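Local coordinates for putative lipoprotein (Bacteroides fragilis, PDB 3QNK), which is a putative SusD-like lipoprotein, probably of the outer membrane, that may help capture glycans at the cell surface for uptake, at residues B[256-261]-B[365-370]. Residues are numbered along the deposited sequence; the frame is centred on the assembly and turned at random.
Sequences CNMVTY and IDYDNY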
ATOM      1  N   CYS B 256       5.892  12.942 -15.437  1.00 52.67           N
ATOM      2  CA  CYS B 256       5.779  11.592 -15.966  1.00 51.69           C
ATOM      3  C   CYS B 256       5.319  11.551 -17.403  1.00 55.46           C
ATOM      4  O   CYS B 256       5.637  10.583 -18.077  1.00 57.19           O
ATOM      5  CB  CYS B 256       4.840  10.766 -15.103  1.00 52.30           C
ATOM      6  SG  CYS B 256       5.576  10.218 -13.550  1.00 57.98           S
ATOM      7  N   ASN B 257       4.522  12.532 -17.861  1.00 49.18           N
ATOM      8  CA  ASN B 257       3.974  12.496 -19.207  1.00 46.57           C
ATOM      9  C   ASN B 257       4.494  13.633 -20.084  1.00 52.09           C
ATOM     10  O   ASN B 257       4.046  13.792 -21.231  1.00 54.62           O
ATOM     11  CB  ASN B 257       2.455  12.476 -19.139  1.00 41.58           C
ATOM     12  CG  ASN B 257       1.955  11.209 -18.466  1.00 52.92           C
ATOM     13  OD1 ASN B 257       1.986  10.107 -19.026  1.00 49.63           O
ATOM     14  ND2 ASN B 257       1.582  11.320 -17.211  1.00 38.80           N
HETATM   15  N   MSE B 258       5.510  14.352 -19.583  1.00 45.85           N
HETATM   16  CA  MSE B 258       6.141  15.446 -20.291  1.00 45.43           C
HETATM   17  C   MSE B 258       7.198  14.930 -21.297  1.00 50.91           C
HETATM   18  O   MSE B 258       7.867  13.926 -21.016  1.00 48.65           O
HETATM   19  CB  MSE B 258       6.786  16.374 -19.267  1.00 47.74           C
HETATM   20  CG  MSE B 258       7.192  17.738 -19.821  1.00 53.61           C
HETATM   21 SE   MSE B 258       8.157  18.791 -18.483  0.75 60.66          SE
HETATM   22  CE  MSE B 258       6.785  18.718 -17.157  1.00 57.57           C
ATOM     23  N   VAL B 259       7.388  15.656 -22.440  1.00 48.53           N
ATOM     24  CA  VAL B 259       8.408  15.319 -23.459  1.00 48.29           C
ATOM     25  C   VAL B 259       9.758  15.248 -22.755  1.00 56.92           C
ATOM     26  O   VAL B 259      10.071  16.137 -21.950  1.00 59.91           O
ATOM     27  CB  VAL B 259       8.434  16.300 -24.658  1.00 51.54           C
ATOM     28  CG1 VAL B 259       9.347  15.789 -25.768  1.00 51.06           C
ATOM     29  CG2 VAL B 259       7.030  16.548 -25.207  1.00 50.42           C
ATOM     30  N   THR B 260      10.540  14.181 -23.012  1.00 53.90           N
ATOM     31  CA  THR B 260      11.826  14.036 -22.327  1.00 54.62           C
ATOM     32  C   THR B 260      12.928  14.923 -22.916  1.00 59.22           C
ATOM     33  O   THR B 260      13.484  15.754 -22.199  1.00 59.32           O
ATOM     34  CB  THR B 260      12.255  12.584 -22.272  1.00 60.64           C
ATOM     35  OG1 THR B 260      11.200  11.868 -21.649  1.00 60.81           O
ATOM     36  CG2 THR B 260      13.520  12.391 -21.455  1.00 61.17           C
ATOM     37  N   TYR B 261      13.213  14.780 -24.208  1.00 56.07           N
ATOM     38  CA  TYR B 261      14.333  15.478 -24.840  1.00 56.55           C
ATOM     39  C   TYR B 261      13.937  16.779 -25.483  1.00 58.82           C
ATOM     40  O   TYR B 261      13.749  16.904 -26.692  1.00 55.44           O
ATOM     41  CB  TYR B 261      15.049  14.534 -25.810  1.00 57.21           C
ATOM     42  CG  TYR B 261      15.517  13.308 -25.068  1.00 56.21           C
ATOM     43  CD1 TYR B 261      16.626  13.363 -24.226  1.00 58.67           C
ATOM     44  CD2 TYR B 261      14.776  12.129 -25.097  1.00 55.07           C
ATOM     45  CE1 TYR B 261      17.037  12.253 -23.502  1.00 59.89           C
ATOM     46  CE2 TYR B 261      15.171  11.011 -24.366  1.00 56.27           C
ATOM     47  CZ  TYR B 261      16.307  11.074 -23.573  1.00 64.61           C
ATOM     48  OH  TYR B 261      16.721   9.976 -22.861  1.00 59.72           O
ATOM     49  N   ILE B 365      -1.631  18.887 -19.707  1.00 47.83           N
ATOM     50  CA  ILE B 365      -0.289  19.414 -19.441  1.00 48.91           C
ATOM     51  C   ILE B 365      -0.325  20.878 -19.924  1.00 57.19           C
ATOM     52  O   ILE B 365      -0.543  21.121 -21.112  1.00 57.88           O
ATOM     53  CB  ILE B 365       0.900  18.613 -20.025  1.00 51.03           C
ATOM     54  CG1 ILE B 365       0.921  17.185 -19.455  1.00 51.07           C
ATOM     55  CG2 ILE B 365       2.227  19.332 -19.681  1.00 52.12           C
ATOM     56  CD1 ILE B 365       1.887  16.232 -20.138  1.00 58.95           C
ATOM     57  N   ASP B 366      -0.171  21.851 -18.991  1.00 54.97           N
ATOM     58  CA  ASP B 366      -0.238  23.282 -19.284  1.00 54.54           C
ATOM     59  C   ASP B 366       1.070  23.792 -19.925  1.00 56.99           C
ATOM     60  O   ASP B 366       1.781  24.603 -19.333  1.00 55.54           O
ATOM     61  CB  ASP B 366      -0.578  24.081 -18.015  1.00 57.37           C
ATOM     62  CG  ASP B 366      -1.181  25.470 -18.216  1.00 70.29           C
ATOM     63  OD1 ASP B 366      -1.130  25.989 -19.372  1.00 71.94           O
ATOM     64  OD2 ASP B 366      -1.708  26.040 -17.219  1.00 71.07           O
ATOM     65  N   TYR B 367       1.352  23.343 -21.164  1.00 53.33           N
ATOM     66  CA  TYR B 367       2.472  23.800 -21.970  1.00 53.51           C
ATOM     67  C   TYR B 367       2.220  25.248 -22.444  1.00 62.25           C
ATOM     68  O   TYR B 367       3.146  25.927 -22.886  1.00 64.25           O
ATOM     69  CB  TYR B 367       2.670  22.891 -23.178  1.00 53.40           C
ATOM     70  CG  TYR B 367       3.233  21.517 -22.905  1.00 54.24           C
ATOM     71  CD1 TYR B 367       4.454  21.358 -22.250  1.00 56.23           C
ATOM     72  CD2 TYR B 367       2.631  20.379 -23.440  1.00 53.62           C
ATOM     73  CE1 TYR B 367       5.018  20.096 -22.059  1.00 54.24           C
ATOM     74  CE2 TYR B 367       3.186  19.113 -23.254  1.00 53.91           C
ATOM     75  CZ  TYR B 367       4.384  18.979 -22.568  1.00 58.84           C
ATOM     76  OH  TYR B 367       4.942  17.742 -22.380  1.00 63.89           O
ATOM     77  N   ASP B 368       0.961  25.719 -22.353  1.00 59.19           N
ATOM     78  CA  ASP B 368       0.601  27.084 -22.721  1.00 59.47           C
ATOM     79  C   ASP B 368       1.141  28.097 -21.698  1.00 68.38           C
ATOM     80  O   ASP B 368       1.757  29.094 -22.087  1.00 71.19           O
ATOM     81  CB  ASP B 368      -0.929  27.242 -22.833  1.00 59.23           C
ATOM     82  CG  ASP B 368      -1.571  26.530 -24.007  1.00 57.16           C
ATOM     83  OD1 ASP B 368      -1.342  26.954 -25.147  1.00 53.90           O
ATOM     84  OD2 ASP B 368      -2.320  25.551 -23.774  1.00 66.04           O
ATOM     85  N   ASN B 369       0.923  27.839 -20.396  1.00 63.50           N
ATOM     86  CA  ASN B 369       1.255  28.808 -19.352  1.00 63.40           C
ATOM     87  C   ASN B 369       2.424  28.470 -18.471  1.00 67.81           C
ATOM     88  O   ASN B 369       3.168  29.375 -18.097  1.00 69.95           O
ATOM     89  CB  ASN B 369       0.038  28.999 -18.460  1.00 62.68           C
ATOM     90  CG  ASN B 369      -1.177  29.450 -19.233  1.00 79.59           C
ATOM     91  OD1 ASN B 369      -1.193  30.551 -19.792  1.00 80.06           O
ATOM     92  ND2 ASN B 369      -2.189  28.602 -19.318  1.00 63.71           N
ATOM     93  N   TYR B 370       2.566  27.198 -18.077  1.00 63.25           N
ATOM     94  CA  TYR B 370       3.607  26.757 -17.150  1.00 61.95           C
ATOM     95  C   TYR B 370       5.019  27.053 -17.616  1.00 64.10           C
ATOM     96  O   TYR B 370       5.293  27.227 -18.815  1.00 62.65           O
ATOM     97  CB  TYR B 370       3.494  25.244 -16.859  1.00 61.46           C
ATOM     98  CG  TYR B 370       2.587  24.878 -15.704  1.00 62.59           C
ATOM     99  CD1 TYR B 370       1.511  25.687 -15.349  1.00 64.71           C
ATOM    100  CD2 TYR B 370       2.770  23.695 -14.998  1.00 63.48           C
ATOM    101  CE1 TYR B 370       0.656  25.338 -14.300  1.00 66.66           C
ATOM    102  CE2 TYR B 370       1.909  23.323 -13.962  1.00 64.79           C
ATOM    103  CZ  TYR B 370       0.858  24.150 -13.608  1.00 76.22           C
ATOM    104  OH  TYR B 370       0.013  23.787 -12.579  1.00 81.09           O
TER
HETATM  105  O   HOH W   1       3.883  15.622 -23.361  1.00 41.07           O
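Tyr367 reaches across to the backbone that leaves helix 253-257, and its hydroxyl carries the polar part of the contact. The amide of Val259 donates to Tyr367 OH, with 3.2 Å between Val259 N and the oxygen and an N-H...O angle of 156°. The same hydroxyl donates to a water, 2.6 Å from Tyr367 OH and in the plane of the ring, which in turn donates to the carbonyl oxygen of Asn257 at 2.8 Å. One phenol oxygen, both acceptor and donor, thus holds one backbone group directly and a second, two residues earlier, through the water.

Apolar contacts flank this polar end. The chain of selenomethionine Met258 crosses Tyr367 obliquely: its CG, set anti to the backbone N (chi1 -166°), lies at the ring edge, 3.9 Å from Tyr367 CE1. Val259 approaches the hydroxyl with CG2, 3.7 Å from Tyr367 OH. Ile365 uses two branches for two tasks. Its CD1 extends to the main chain of Asn257, 3.4 Å from Asn257 O, and also meets Asn257 CB, whereas CG2 sits 3.5 Å above the plane of the Tyr367 ring, over its centre, and backs one face of the phenol.

Beyond the ring, the 365-370 loop is folded on itself. Asp366, at the centre of an inverse gamma turn, accepts a hydrogen bond from the backbone N of Asn369 at OD1, an Asx motif.

The whole contact is buried, within the SusD family region. The Asn257 carboxamide turns away to Met253, Gly35 and Leu274, and Asp368 forms a salt bridge with Arg225. Val259 and Tyr367 both pack on Val324 and Ile330 of strands 323-324 and 329-330, while Ile365 rests on Met254 of helix 253-257.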